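Local coordinates for cytochrome c2 (Rhodobacter capsulatus, PDB 1VYD), which carries electrons to the oxidized bacteriochlorophyll in photophosphorylation, using a covalently bound heme c, at residues E7-K12 with E105-Y110; I19-G24 with N36-V41; R43-Y48 with F65-E70. The protein carries 1 engineered substitution. All coordinates share one frame; numbering follows the deposited sequence.

All three contacts touch the heme from different parts of the fold. Contact 1 joins the N- and C-terminal helices beside a heme edge, and contact 2 rests L37 on the porphyrin, its side chain about 4 Å from that of the axial ligand H17. Their centres are about 15 Å apart, bridged by F10 CZ against I19 CD1 at 3.7 Å. Contact 3 grips a propionate, its centre about 13 Å from that of contact 2 and about 17 Å from that of contact 1, across the centre of the chain. Contacts 2 and 3 are tied by polar groups: R43 NH1 donates to N36 O at 3.0 Å, and N36 ND2 pairs with Y48 OH.

Contact 1. Residues E7-K12 with E105-Y110; sequences EKEFNK and EDVAAY. With HEM (protoporphyrin IX containing Fe), chain C.
E7, E9 and F10 of the N-terminal helical segment meet V107 and Y110 of the C-terminal helix, the terminal helix pair that is a hallmark of the cytochrome c fold. With CG anti to its own backbone N (chi1 168°), Y110 lays its ring against E7, whose CA lies 3.6 Å from the ring centroid, a CH-pi contact over the middle of the face. The extended E7 side chain then runs on over the CE1 side, CB 3.6 Å from Y110 CE1, and so brings aliphatic carbon to the ring and its carboxylate to the solvent side. F10 packs obliquely, its CG 3.9 Å from Y110 CE2. An alanine in place of Y110 would probably open a gap beside F10 and leave E7 without the aromatic face it covers. V107 suits a three-way junction because it branches at CB. Its CG2 touches E9 CB at 3.7 Å, while CG1 meets the edge of the F10 ring in plane. E9 bends at chi2 (-66°), and its OE1 accepts a hydrogen bond, part of a salt bridge, from K12 NZ at 2.7 Å. On the heme side, V107 CG1 packs 3.8 Å from the methyl CMB.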
loop_
_atom_site.group_PDB
_atom_site.type_symbol
_atom_site.label_atom_id
_atom_site.label_comp_id
_atom_site.label_asym_id
_atom_site.label_seq_id
_atom_site.Cartn_x
_atom_site.Cartn_y
_atom_site.Cartn_z
ATOM N N GLU A 7 -6.531 5.125 11.173
ATOM C CA GLU A 7 -7.350 6.087 10.413
ATOM C C GLU A 7 -6.767 7.502 10.489
ATOM O O GLU A 7 -6.894 8.328 9.565
ATOM C CB GLU A 7 -8.805 6.120 10.948
ATOM C CG GLU A 7 -9.730 6.993 10.150
ATOM C CD GLU A 7 -11.196 6.780 10.476
ATOM O OE1 GLU A 7 -12.044 7.634 10.150
ATOM O OE2 GLU A 7 -11.623 5.765 11.040
ATOM N N LYS A 8 -6.309 7.871 11.699
ATOM C CA LYS A 8 -5.720 9.213 11.858
ATOM C C LYS A 8 -4.329 9.242 11.228
ATOM O O LYS A 8 -3.941 10.226 10.631
ATOM C CB LYS A 8 -5.680 9.607 13.326
ATOM C CG LYS A 8 -7.009 9.504 14.082
ATOM C CD LYS A 8 -6.688 9.324 15.569
ATOM C CE LYS A 8 -7.924 9.426 16.469
ATOM N NZ LYS A 8 -8.690 10.685 16.337
ATOM N N GLU A 9 -3.580 8.134 11.198
ATOM C CA GLU A 9 -2.250 8.076 10.614
ATOM C C GLU A 9 -2.297 8.091 9.071
ATOM O O GLU A 9 -1.248 8.422 8.542
ATOM C CB GLU A 9 -1.492 6.834 11.011
ATOM C CG GLU A 9 -1.224 6.550 12.454
ATOM C CD GLU A 9 -0.281 7.553 13.093
ATOM O OE1 GLU A 9 0.342 8.386 12.403
ATOM O OE2 GLU A 9 -0.188 7.524 14.342
ATOM N N PHE A 10 -3.397 7.728 8.417
ATOM C CA PHE A 10 -3.589 7.763 6.987
ATOM C C PHE A 10 -3.507 9.168 6.387
ATOM O O PHE A 10 -3.304 9.308 5.169
ATOM C CB PHE A 10 -5.024 7.200 6.627
ATOM C CG PHE A 10 -5.082 6.738 5.197
ATOM C CD1 PHE A 10 -4.326 5.623 4.798
ATOM C CD2 PHE A 10 -5.636 7.591 4.215
ATOM C CE1 PHE A 10 -4.327 5.192 3.480
ATOM C CE2 PHE A 10 -5.569 7.177 2.897
ATOM C CZ PHE A 10 -4.984 5.970 2.543
ATOM N N ASN A 11 -3.471 10.247 7.184
ATOM C CA ASN A 11 -3.188 11.596 6.815
ATOM C C ASN A 11 -1.764 11.647 6.234
ATOM O O ASN A 11 -1.597 12.595 5.498
ATOM C CB ASN A 11 -3.237 12.672 7.935
ATOM C CG ASN A 11 -2.235 12.516 9.095
ATOM O OD1 ASN A 11 -1.381 11.604 9.140
ATOM N ND2 ASN A 11 -2.322 13.309 10.143
ATOM N N LYS A 12 -0.827 10.704 6.396
ATOM C CA LYS A 12 0.386 10.706 5.596
ATOM C C LYS A 12 0.224 9.983 4.254
ATOM O O LYS A 12 1.289 9.521 3.756
ATOM C CB LYS A 12 1.443 9.852 6.360
ATOM C CG LYS A 12 2.378 10.663 7.221
ATOM C CD LYS A 12 2.035 10.848 8.651
ATOM C CE LYS A 12 1.642 9.809 9.657
ATOM N NZ LYS A 12 0.902 10.517 10.758
ATOM N N GLU A 105 1.701 -0.678 11.440
ATOM C CA GLU A 105 0.797 -1.685 11.898
ATOM C C GLU A 105 -0.604 -1.109 12.015
ATOM O O GLU A 105 -1.549 -1.808 11.699
ATOM C CB GLU A 105 1.172 -2.233 13.281
ATOM C CG GLU A 105 1.596 -3.692 13.315
ATOM C CD GLU A 105 1.972 -4.126 14.735
ATOM O OE1 GLU A 105 2.557 -3.339 15.533
ATOM O OE2 GLU A 105 1.658 -5.280 15.119
ATOM N N ASP A 106 -0.690 0.121 12.505
ATOM C CA ASP A 106 -1.998 0.739 12.709
ATOM C C ASP A 106 -2.638 1.109 11.389
ATOM O O ASP A 106 -3.837 0.873 11.222
ATOM C CB ASP A 106 -1.814 1.955 13.635
ATOM C CG ASP A 106 -1.349 1.550 15.036
ATOM O OD1 ASP A 106 -0.684 2.385 15.697
ATOM O OD2 ASP A 106 -1.653 0.406 15.462
ATOM N N VAL A 107 -1.875 1.702 10.448
ATOM C CA VAL A 107 -2.363 1.995 9.132
ATOM C C VAL A 107 -2.796 0.701 8.413
ATOM O O VAL A 107 -3.831 0.625 7.752
ATOM C CB VAL A 107 -1.319 2.715 8.239
ATOM C CG1 VAL A 107 -2.056 3.263 6.979
ATOM C CG2 VAL A 107 -0.737 3.935 8.925
ATOM N N ALA A 108 -2.019 -0.370 8.523
ATOM C CA ALA A 108 -2.280 -1.673 7.994
ATOM C C ALA A 108 -3.586 -2.280 8.484
ATOM O O ALA A 108 -4.374 -2.701 7.614
ATOM C CB ALA A 108 -1.179 -2.679 8.297
ATOM N N ALA A 109 -3.872 -2.202 9.766
ATOM C CA ALA A 109 -5.133 -2.651 10.373
ATOM C C ALA A 109 -6.275 -1.764 9.876
ATOM O O ALA A 109 -7.376 -2.213 9.591
ATOM C CB ALA A 109 -5.148 -2.487 11.897
ATOM N N TYR A 110 -6.015 -0.444 9.795
ATOM C CA TYR A 110 -7.036 0.441 9.262
ATOM C C TYR A 110 -7.361 0.068 7.797
ATOM O O TYR A 110 -8.510 0.200 7.380
ATOM C CB TYR A 110 -6.557 1.904 9.359
ATOM C CG TYR A 110 -7.420 2.860 8.574
ATOM C CD1 TYR A 110 -8.747 3.050 8.959
ATOM C CD2 TYR A 110 -6.969 3.511 7.449
ATOM C CE1 TYR A 110 -9.620 3.866 8.246
ATOM C CE2 TYR A 110 -7.777 4.401 6.719
ATOM C CZ TYR A 110 -9.108 4.498 7.091
ATOM O OH TYR A 110 -9.943 5.356 6.387
HETATM C CHA HEM C . 2.166 1.967 -3.750
HETATM C CHB HEM C . 0.565 2.103 0.851
HETATM C CHC HEM C . 2.139 6.702 1.220
HETATM C CHD HEM C . 2.934 6.782 -3.590
HETATM C C1A HEM C . 1.675 1.613 -2.497
HETATM C C2A HEM C . 1.200 0.300 -2.112
HETATM C C3A HEM C . 0.793 0.370 -0.863
HETATM C C4A HEM C . 0.993 1.712 -0.409
HETATM C CMA HEM C . 0.175 -0.632 0.141
HETATM C CAA HEM C . 1.203 -0.920 -3.096
HETATM C CBA HEM C . -0.125 -0.971 -3.815
HETATM C CGA HEM C . -0.370 -2.069 -4.827
HETATM O O1A HEM C . 0.501 -2.968 -5.013
HETATM O O2A HEM C . -1.402 -1.878 -5.514
HETATM C C1B HEM C . 0.872 3.378 1.285
HETATM C C2B HEM C . 0.648 3.808 2.644
HETATM C C3B HEM C . 1.130 5.056 2.724
HETATM C C4B HEM C . 1.597 5.466 1.440
HETATM C CMB HEM C . -0.053 2.943 3.747
HETATM C CAB HEM C . 1.266 5.967 3.970
HETATM C CBB HEM C . 1.883 5.460 5.102
HETATM C C1C HEM C . 2.477 7.099 -0.070
HETATM C C2C HEM C . 2.872 8.457 -0.419
HETATM C C3C HEM C . 3.112 8.470 -1.715
HETATM C C4C HEM C . 2.857 7.144 -2.248
HETATM C CMC HEM C . 2.910 9.580 0.633
HETATM C CAC HEM C . 3.678 9.592 -2.610
HETATM C CBC HEM C . 4.569 10.540 -2.168
HETATM C C1D HEM C . 2.751 5.488 -4.042
HETATM C C2D HEM C . 3.095 5.042 -5.366
HETATM C C3D HEM C . 2.880 3.713 -5.409
HETATM C C4D HEM C . 2.461 3.280 -4.097
HETATM C CMD HEM C . 3.556 6.000 -6.475
HETATM C CAD HEM C . 3.134 2.725 -6.545
HETATM C CBD HEM C . 4.546 2.092 -6.272
HETATM C CGD HEM C . 5.340 1.681 -7.480
HETATM O O1D HEM C . 6.541 1.435 -7.207
HETATM O O2D HEM C . 4.869 1.762 -8.658
HETATM N NA HEM C . 1.531 2.447 -1.439
HETATM N NB HEM C . 1.397 4.404 0.562
HETATM N NC HEM C . 2.487 6.308 -1.199
HETATM N ND HEM C . 2.394 4.392 -3.262
HETATM FE FE HEM C . 1.969 4.387 -1.340
HETATM O O HOH W 1 -8.871 8.454 6.828
#

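Contact 2. Residues I19-G24 with N36-V41; sequences IIAPDG and NLYGVV. With HEM (protoporphyrin IX containing Fe), chain C.
An Asx turn at N36, leading into the type II turn L37-V40, fastens the loop that lines the heme pocket with L37 to strand 19-20, chiefly through N36 and I20. N36 CG lies anti to its backbone N (chi1 -171°), which sends the amide across to the strand, where it pairs with both backbone polar groups, N-H and C=O, of I20 much as a neighbouring strand would. N36 ND2 donates to I20 O at 2.9 Å, nearly straight, within its own amide plane and on a lone pair of the carbonyl. N36 OD1 receives I20 N at 3.0 Å, tilted 29° from the carbonyl plane, and from the other face it takes Y38 N at 3.1 Å, 58° out of that plane. This second bond closes the Asx turn. These bonds leave one sensible orientation for the amide, and asparagine suits the place by carrying a donor and an acceptor on a short stem.

Y38 lays its ring against A21 and P22, just past the strand. A21 CA sits 3.8 Å from the ring centroid, over the face in a CH-pi contact, and P22 CD approaches obliquely to 3.5 Å from Y38 CE1. Beside them, I19 CG2 packs 3.7 Å from Y38 CA. L37, just before Y38, points its branched tip at the porphyrin, CD1 3.7 Å from the meso carbon CHB.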
loop_
_atom_site.group_PDB
_atom_site.type_symbol
_atom_site.label_atom_id
_atom_site.label_comp_id
_atom_site.label_asym_id
_atom_site.label_seq_id
_atom_site.Cartn_x
_atom_site.Cartn_y
_atom_site.Cartn_z
ATOM N N ILE A 19 -9.069 6.138 -1.067
ATOM C CA ILE A 19 -9.681 4.869 -0.663
ATOM C C ILE A 19 -11.125 4.918 -1.218
ATOM O O ILE A 19 -11.979 5.689 -0.771
ATOM C CB ILE A 19 -9.673 4.544 0.821
ATOM C CG1 ILE A 19 -8.234 4.582 1.401
ATOM C CG2 ILE A 19 -10.246 3.140 1.012
ATOM C CD1 ILE A 19 -8.138 4.103 2.817
ATOM N N ILE A 20 -11.302 4.341 -2.403
ATOM C CA ILE A 20 -12.585 4.385 -3.101
ATOM C C ILE A 20 -13.220 3.019 -3.279
ATOM O O ILE A 20 -12.581 2.151 -3.882
ATOM C CB ILE A 20 -12.428 5.143 -4.444
ATOM C CG1 ILE A 20 -12.136 6.621 -4.073
ATOM C CG2 ILE A 20 -13.778 5.222 -5.187
ATOM C CD1 ILE A 20 -11.183 7.309 -4.989
ATOM N N ALA A 21 -14.436 2.842 -2.768
ATOM C CA ALA A 21 -15.134 1.568 -2.929
ATOM C C ALA A 21 -15.564 1.386 -4.374
ATOM O O ALA A 21 -15.667 2.350 -5.114
ATOM C CB ALA A 21 -16.328 1.395 -2.023
ATOM N N PRO A 22 -15.865 0.134 -4.736
ATOM C CA PRO A 22 -16.251 -0.210 -6.084
ATOM C C PRO A 22 -17.519 0.490 -6.568
ATOM O O PRO A 22 -17.599 0.749 -7.789
ATOM C CB PRO A 22 -16.318 -1.742 -6.087
ATOM C CG PRO A 22 -15.677 -2.227 -4.824
ATOM C CD PRO A 22 -15.676 -1.072 -3.886
ATOM N N ASP A 23 -18.483 0.860 -5.722
ATOM C CA ASP A 23 -19.613 1.651 -6.232
ATOM C C ASP A 23 -19.205 3.113 -6.324
ATOM O O ASP A 23 -20.132 3.897 -6.617
ATOM C CB ASP A 23 -20.875 1.499 -5.395
ATOM C CG ASP A 23 -20.683 2.026 -3.978
ATOM O OD1 ASP A 23 -19.639 2.669 -3.650
ATOM O OD2 ASP A 23 -21.517 1.685 -3.070
ATOM N N GLY A 24 -17.956 3.540 -6.063
ATOM C CA GLY A 24 -17.666 5.010 -6.145
ATOM C C GLY A 24 -17.671 5.682 -4.800
ATOM O O GLY A 24 -17.301 6.863 -4.649
ATOM N N ASN A 36 -5.457 3.335 -5.855
ATOM C CA ASN A 36 -6.532 3.141 -4.866
ATOM C C ASN A 36 -6.097 2.157 -3.794
ATOM O O ASN A 36 -5.758 1.073 -4.241
ATOM C CB ASN A 36 -7.784 2.708 -5.636
ATOM C CG ASN A 36 -9.050 2.676 -4.775
ATOM O OD1 ASN A 36 -8.924 2.984 -3.573
ATOM N ND2 ASN A 36 -10.160 2.259 -5.382
ATOM N N LEU A 37 -6.322 2.352 -2.496
ATOM C CA LEU A 37 -5.943 1.362 -1.496
ATOM C C LEU A 37 -7.119 0.633 -0.859
ATOM O O LEU A 37 -6.790 -0.296 -0.147
ATOM C CB LEU A 37 -5.106 2.047 -0.404
ATOM C CG LEU A 37 -3.736 2.584 -0.861
ATOM C CD1 LEU A 37 -2.912 3.098 0.269
ATOM C CD2 LEU A 37 -2.955 1.430 -1.587
ATOM N N TYR A 38 -8.355 0.856 -1.343
ATOM C CA TYR A 38 -9.499 0.051 -0.963
ATOM C C TYR A 38 -9.268 -1.383 -1.379
ATOM O O TYR A 38 -8.924 -1.548 -2.549
ATOM C CB TYR A 38 -10.791 0.510 -1.757
ATOM C CG TYR A 38 -12.039 -0.254 -1.293
ATOM C CD1 TYR A 38 -12.431 -1.481 -1.829
ATOM C CD2 TYR A 38 -12.813 0.297 -0.278
ATOM C CE1 TYR A 38 -13.539 -2.182 -1.403
ATOM C CE2 TYR A 38 -13.962 -0.329 0.206
ATOM C CZ TYR A 38 -14.288 -1.568 -0.377
ATOM O OH TYR A 38 -15.409 -2.168 0.088
ATOM N N GLY A 39 -9.419 -2.385 -0.542
ATOM C CA GLY A 39 -9.203 -3.769 -0.855
ATOM C C GLY A 39 -7.763 -4.143 -1.106
ATOM O O GLY A 39 -7.446 -5.198 -1.639
ATOM N N VAL A 40 -6.785 -3.358 -0.658
ATOM C CA VAL A 40 -5.354 -3.697 -0.971
ATOM C C VAL A 40 -4.914 -4.810 -0.058
ATOM O O VAL A 40 -3.972 -5.475 -0.373
ATOM C CB VAL A 40 -4.415 -2.495 -0.837
ATOM C CG1 VAL A 40 -4.331 -2.011 0.643
ATOM C CG2 VAL A 40 -2.993 -2.866 -1.258
ATOM N N VAL A 41 -5.520 -5.073 1.100
ATOM C CA VAL A 41 -5.202 -6.221 1.921
ATOM C C VAL A 41 -5.673 -7.516 1.227
ATOM O O VAL A 41 -6.882 -7.723 1.029
ATOM C CB VAL A 41 -5.739 -6.153 3.364
ATOM C CG1 VAL A 41 -5.283 -7.393 4.182
ATOM C CG2 VAL A 41 -5.118 -4.937 4.076
HETATM C CHA HEM C . 2.166 1.967 -3.750
HETATM C CHB HEM C . 0.565 2.103 0.851
HETATM C CHC HEM C . 2.139 6.702 1.220
HETATM C CHD HEM C . 2.934 6.782 -3.590
HETATM C C1A HEM C . 1.675 1.613 -2.497
HETATM C C2A HEM C . 1.200 0.300 -2.112
HETATM C C3A HEM C . 0.793 0.370 -0.863
HETATM C C4A HEM C . 0.993 1.712 -0.409
HETATM C CMA HEM C . 0.175 -0.632 0.141
HETATM C CAA HEM C . 1.203 -0.920 -3.096
HETATM C CBA HEM C . -0.125 -0.971 -3.815
HETATM C CGA HEM C . -0.370 -2.069 -4.827
HETATM O O1A HEM C . 0.501 -2.968 -5.013
HETATM O O2A HEM C . -1.402 -1.878 -5.514
HETATM C C1B HEM C . 0.872 3.378 1.285
HETATM C C2B HEM C . 0.648 3.808 2.644
HETATM C C3B HEM C . 1.130 5.056 2.724
HETATM C C4B HEM C . 1.597 5.466 1.440
HETATM C CMB HEM C . -0.053 2.943 3.747
HETATM C CAB HEM C . 1.266 5.967 3.970
HETATM C CBB HEM C . 1.883 5.460 5.102
HETATM C C1C HEM C . 2.477 7.099 -0.070
HETATM C C2C HEM C . 2.872 8.457 -0.419
HETATM C C3C HEM C . 3.112 8.470 -1.715
HETATM C C4C HEM C . 2.857 7.144 -2.248
HETATM C CMC HEM C . 2.910 9.580 0.633
HETATM C CAC HEM C . 3.678 9.592 -2.610
HETATM C CBC HEM C . 4.569 10.540 -2.168
HETATM C C1D HEM C . 2.751 5.488 -4.042
HETATM C C2D HEM C . 3.095 5.042 -5.366
HETATM C C3D HEM C . 2.880 3.713 -5.409
HETATM C C4D HEM C . 2.461 3.280 -4.097
HETATM C CMD HEM C . 3.556 6.000 -6.475
HETATM C CAD HEM C . 3.134 2.725 -6.545
HETATM C CBD HEM C . 4.546 2.092 -6.272
HETATM C CGD HEM C . 5.340 1.681 -7.480
HETATM O O1D HEM C . 6.541 1.435 -7.207
HETATM O O2D HEM C . 4.869 1.762 -8.658
HETATM N NA HEM C . 1.531 2.447 -1.439
HETATM N NB HEM C . 1.397 4.404 0.562
HETATM N NC HEM C . 2.487 6.308 -1.199
HETATM N ND HEM C . 2.394 4.392 -3.262
HETATM FE FE HEM C . 1.969 4.387 -1.340
#

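Contact 3. Residues R43-Y48 with F65-E70; sequences RTAGTY and FAWTEE. With HEM (protoporphyrin IX containing Fe), chain C.
R43-A45 and F65-W67 run side by side at the propionate end of the heme pocket. T44 and A66 form a single antiparallel bridge, a non-hydrogen-bonded pair flanked by two backbone bonds: W67 N to R43 O at 3.1 Å and A45 N to F65 O at 3.0 Å.

From this bridge the W67 side chain reaches to the heme. Its CG stands anti to the carbonyl carbon (chi1 -62°), which brings the indole alongside R43 O and A45, toward the heme. CB and CG pass near R43 O, and CD1 comes within 3.5 Å of that same oxygen. At the ring edge, W67 NE1 gives an almost straight bond of 3.0 Å to the propionate oxygen HEM O1A, which lies in the plane of the indole. Farther round, CZ2 packs 3.8 Å from the propionate methylene CAA, so one ring meets both the polar and the apolar part of this arm. F65 CE2 lies over one indole face, offset toward its rim, and I57 and I72 pack against W67 from beyond the segments. The small A45 CB touches the edge of F65 at CD2 and the W67 ring at NE1.

O1A gains a second donor, G46 N, at 2.8 Å, just after A45 in the chain. R43, extended at first and then bent at chi3 (92°), brings NH1 to the other oxygen, O2A, at 3.0 Å, while Y48 CD1 lies over one guanidinium face. Three donors from these two segments, one of them charged, thus hold the carboxylate, an environment likely to favour its ionised form and fix its rotation.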
loop_
_atom_site.group_PDB
_atom_site.type_symbol
_atom_site.label_atom_id
_atom_site.label_comp_id
_atom_site.label_asym_id
_atom_site.label_seq_id
_atom_site.Cartn_x
_atom_site.Cartn_y
_atom_site.Cartn_z
ATOM N N ARG A 43 -4.692 -8.278 -1.862
ATOM C CA ARG A 43 -4.646 -8.138 -3.319
ATOM C C ARG A 43 -3.232 -8.331 -3.894
ATOM O O ARG A 43 -2.300 -8.060 -3.139
ATOM C CB ARG A 43 -5.106 -6.715 -3.637
ATOM C CG ARG A 43 -5.010 -6.336 -5.105
ATOM C CD ARG A 43 -5.756 -4.997 -5.332
ATOM N NE ARG A 43 -4.958 -3.800 -5.219
ATOM C CZ ARG A 43 -5.220 -2.566 -4.773
ATOM N NH1 ARG A 43 -4.317 -1.530 -4.774
ATOM N NH2 ARG A 43 -6.381 -2.109 -4.264
ATOM N N THR A 44 -3.098 -8.922 -5.076
ATOM C CA THR A 44 -1.774 -9.175 -5.646
ATOM C C THR A 44 -1.042 -7.826 -5.853
ATOM O O THR A 44 -1.676 -6.931 -6.395
ATOM C CB THR A 44 -1.902 -9.920 -7.004
ATOM O OG1 THR A 44 -2.678 -11.106 -6.711
ATOM C CG2 THR A 44 -0.607 -10.365 -7.665
ATOM N N ALA A 45 0.233 -7.744 -5.445
ATOM C CA ALA A 45 0.988 -6.524 -5.622
ATOM C C ALA A 45 1.060 -6.062 -7.074
ATOM O O ALA A 45 1.199 -6.843 -8.017
ATOM C CB ALA A 45 2.443 -6.594 -5.168
ATOM N N GLY A 46 0.847 -4.735 -7.211
ATOM C CA GLY A 46 1.005 -4.184 -8.606
ATOM C C GLY A 46 0.085 -4.710 -9.654
ATOM O O GLY A 46 0.518 -4.727 -10.828
ATOM N N THR A 47 -1.262 -4.771 -9.351
ATOM C CA THR A 47 -2.202 -5.236 -10.410
ATOM C C THR A 47 -3.437 -4.340 -10.472
ATOM O O THR A 47 -4.377 -4.597 -11.217
ATOM C CB THR A 47 -2.678 -6.712 -10.179
ATOM O OG1 THR A 47 -3.158 -6.768 -8.808
ATOM C CG2 THR A 47 -1.492 -7.687 -10.185
ATOM N N TYR A 48 -3.593 -3.354 -9.605
ATOM C CA TYR A 48 -4.732 -2.435 -9.666
ATOM C C TYR A 48 -4.856 -1.839 -11.068
ATOM O O TYR A 48 -3.826 -1.497 -11.653
ATOM C CB TYR A 48 -4.599 -1.237 -8.673
ATOM C CG TYR A 48 -6.022 -0.718 -8.441
ATOM C CD1 TYR A 48 -6.959 -1.379 -7.678
ATOM C CD2 TYR A 48 -6.362 0.472 -9.084
ATOM C CE1 TYR A 48 -8.274 -0.868 -7.582
ATOM C CE2 TYR A 48 -7.643 0.993 -8.990
ATOM C CZ TYR A 48 -8.587 0.317 -8.232
ATOM O OH TYR A 48 -9.859 0.909 -8.140
ATOM N N PHE A 65 2.896 -12.990 -4.759
ATOM C CA PHE A 65 2.727 -12.140 -3.617
ATOM C C PHE A 65 1.456 -11.278 -3.645
ATOM O O PHE A 65 1.222 -10.386 -4.453
ATOM C CB PHE A 65 4.018 -11.323 -3.489
ATOM C CG PHE A 65 3.994 -10.428 -2.261
ATOM C CD1 PHE A 65 4.554 -10.909 -1.092
ATOM C CD2 PHE A 65 3.493 -9.121 -2.333
ATOM C CE1 PHE A 65 4.606 -10.107 0.038
ATOM C CE2 PHE A 65 3.565 -8.323 -1.191
ATOM C CZ PHE A 65 4.065 -8.804 0.005
ATOM N N ALA A 66 0.700 -11.420 -2.542
ATOM C CA ALA A 66 -0.432 -10.637 -2.195
ATOM C C ALA A 66 -0.124 -9.969 -0.833
ATOM O O ALA A 66 0.454 -10.624 0.022
ATOM C CB ALA A 66 -1.674 -11.498 -2.100
ATOM N N TRP A 67 -0.490 -8.676 -0.700
ATOM C CA TRP A 67 -0.263 -8.012 0.542
ATOM C C TRP A 67 -1.064 -8.549 1.719
ATOM O O TRP A 67 -2.284 -8.652 1.685
ATOM C CB TRP A 67 -0.735 -6.527 0.424
ATOM C CG TRP A 67 0.047 -5.784 -0.609
ATOM C CD1 TRP A 67 -0.381 -5.365 -1.853
ATOM C CD2 TRP A 67 1.361 -5.283 -0.440
ATOM N NE1 TRP A 67 0.588 -4.645 -2.472
ATOM C CE2 TRP A 67 1.709 -4.635 -1.637
ATOM C CE3 TRP A 67 2.305 -5.349 0.605
ATOM C CZ2 TRP A 67 2.971 -4.052 -1.806
ATOM C CZ3 TRP A 67 3.550 -4.824 0.425
ATOM C CH2 TRP A 67 3.878 -4.162 -0.792
ATOM N N THR A 68 -0.429 -8.438 2.900
ATOM C CA THR A 68 -1.029 -8.796 4.177
ATOM C C THR A 68 -0.796 -7.551 5.028
ATOM O O THR A 68 0.028 -6.712 4.612
ATOM C CB THR A 68 -0.349 -10.024 4.819
ATOM O OG1 THR A 68 1.040 -9.789 5.068
ATOM C CG2 THR A 68 -0.462 -11.247 3.922
ATOM N N GLU A 69 -1.413 -7.378 6.168
ATOM C CA GLU A 69 -1.200 -6.248 7.054
ATOM C C GLU A 69 0.247 -6.127 7.504
ATOM O O GLU A 69 0.781 -5.007 7.548
ATOM C CB GLU A 69 -2.049 -6.414 8.317
ATOM C CG GLU A 69 -3.530 -6.158 7.997
ATOM C CD GLU A 69 -4.328 -6.222 9.296
ATOM O OE1 GLU A 69 -3.961 -5.588 10.310
ATOM O OE2 GLU A 69 -5.316 -6.990 9.277
ATOM N N GLU A 70 0.836 -7.267 7.853
ATOM C CA GLU A 70 2.220 -7.344 8.311
ATOM C C GLU A 70 3.144 -6.953 7.183
ATOM O O GLU A 70 4.087 -6.220 7.468
ATOM C CB GLU A 70 2.522 -8.794 8.773
ATOM C CG GLU A 70 3.888 -8.955 9.407
ATOM C CD GLU A 70 4.269 -10.382 9.749
ATOM O OE1 GLU A 70 4.100 -11.324 8.914
ATOM O OE2 GLU A 70 4.848 -10.592 10.862
HETATM C CHA HEM C . 2.166 1.967 -3.750
HETATM C CHB HEM C . 0.565 2.103 0.851
HETATM C CHC HEM C . 2.139 6.702 1.220
HETATM C CHD HEM C . 2.934 6.782 -3.590
HETATM C C1A HEM C . 1.675 1.613 -2.497
HETATM C C2A HEM C . 1.200 0.300 -2.112
HETATM C C3A HEM C . 0.793 0.370 -0.863
HETATM C C4A HEM C . 0.993 1.712 -0.409
HETATM C CMA HEM C . 0.175 -0.632 0.141
HETATM C CAA HEM C . 1.203 -0.920 -3.096
HETATM C CBA HEM C . -0.125 -0.971 -3.815
HETATM C CGA HEM C . -0.370 -2.069 -4.827
HETATM O O1A HEM C . 0.501 -2.968 -5.013
HETATM O O2A HEM C . -1.402 -1.878 -5.514
HETATM C C1B HEM C . 0.872 3.378 1.285
HETATM C C2B HEM C . 0.648 3.808 2.644
HETATM C C3B HEM C . 1.130 5.056 2.724
HETATM C C4B HEM C . 1.597 5.466 1.440
HETATM C CMB HEM C . -0.053 2.943 3.747
HETATM C CAB HEM C . 1.266 5.967 3.970
HETATM C CBB HEM C . 1.883 5.460 5.102
HETATM C C1C HEM C . 2.477 7.099 -0.070
HETATM C C2C HEM C . 2.872 8.457 -0.419
HETATM C C3C HEM C . 3.112 8.470 -1.715
HETATM C C4C HEM C . 2.857 7.144 -2.248
HETATM C CMC HEM C . 2.910 9.580 0.633
HETATM C CAC HEM C . 3.678 9.592 -2.610
HETATM C CBC HEM C . 4.569 10.540 -2.168
HETATM C C1D HEM C . 2.751 5.488 -4.042
HETATM C C2D HEM C . 3.095 5.042 -5.366
HETATM C C3D HEM C . 2.880 3.713 -5.409
HETATM C C4D HEM C . 2.461 3.280 -4.097
HETATM C CMD HEM C . 3.556 6.000 -6.475
HETATM C CAD HEM C . 3.134 2.725 -6.545
HETATM C CBD HEM C . 4.546 2.092 -6.272
HETATM C CGD HEM C . 5.340 1.681 -7.480
HETATM O O1D HEM C . 6.541 1.435 -7.207
HETATM O O2D HEM C . 4.869 1.762 -8.658
HETATM N NA HEM C . 1.531 2.447 -1.439
HETATM N NB HEM C . 1.397 4.404 0.562
HETATM N NC HEM C . 2.487 6.308 -1.199
HETATM N ND HEM C . 2.394 4.392 -3.262
HETATM FE FE HEM C . 1.969 4.387 -1.340
#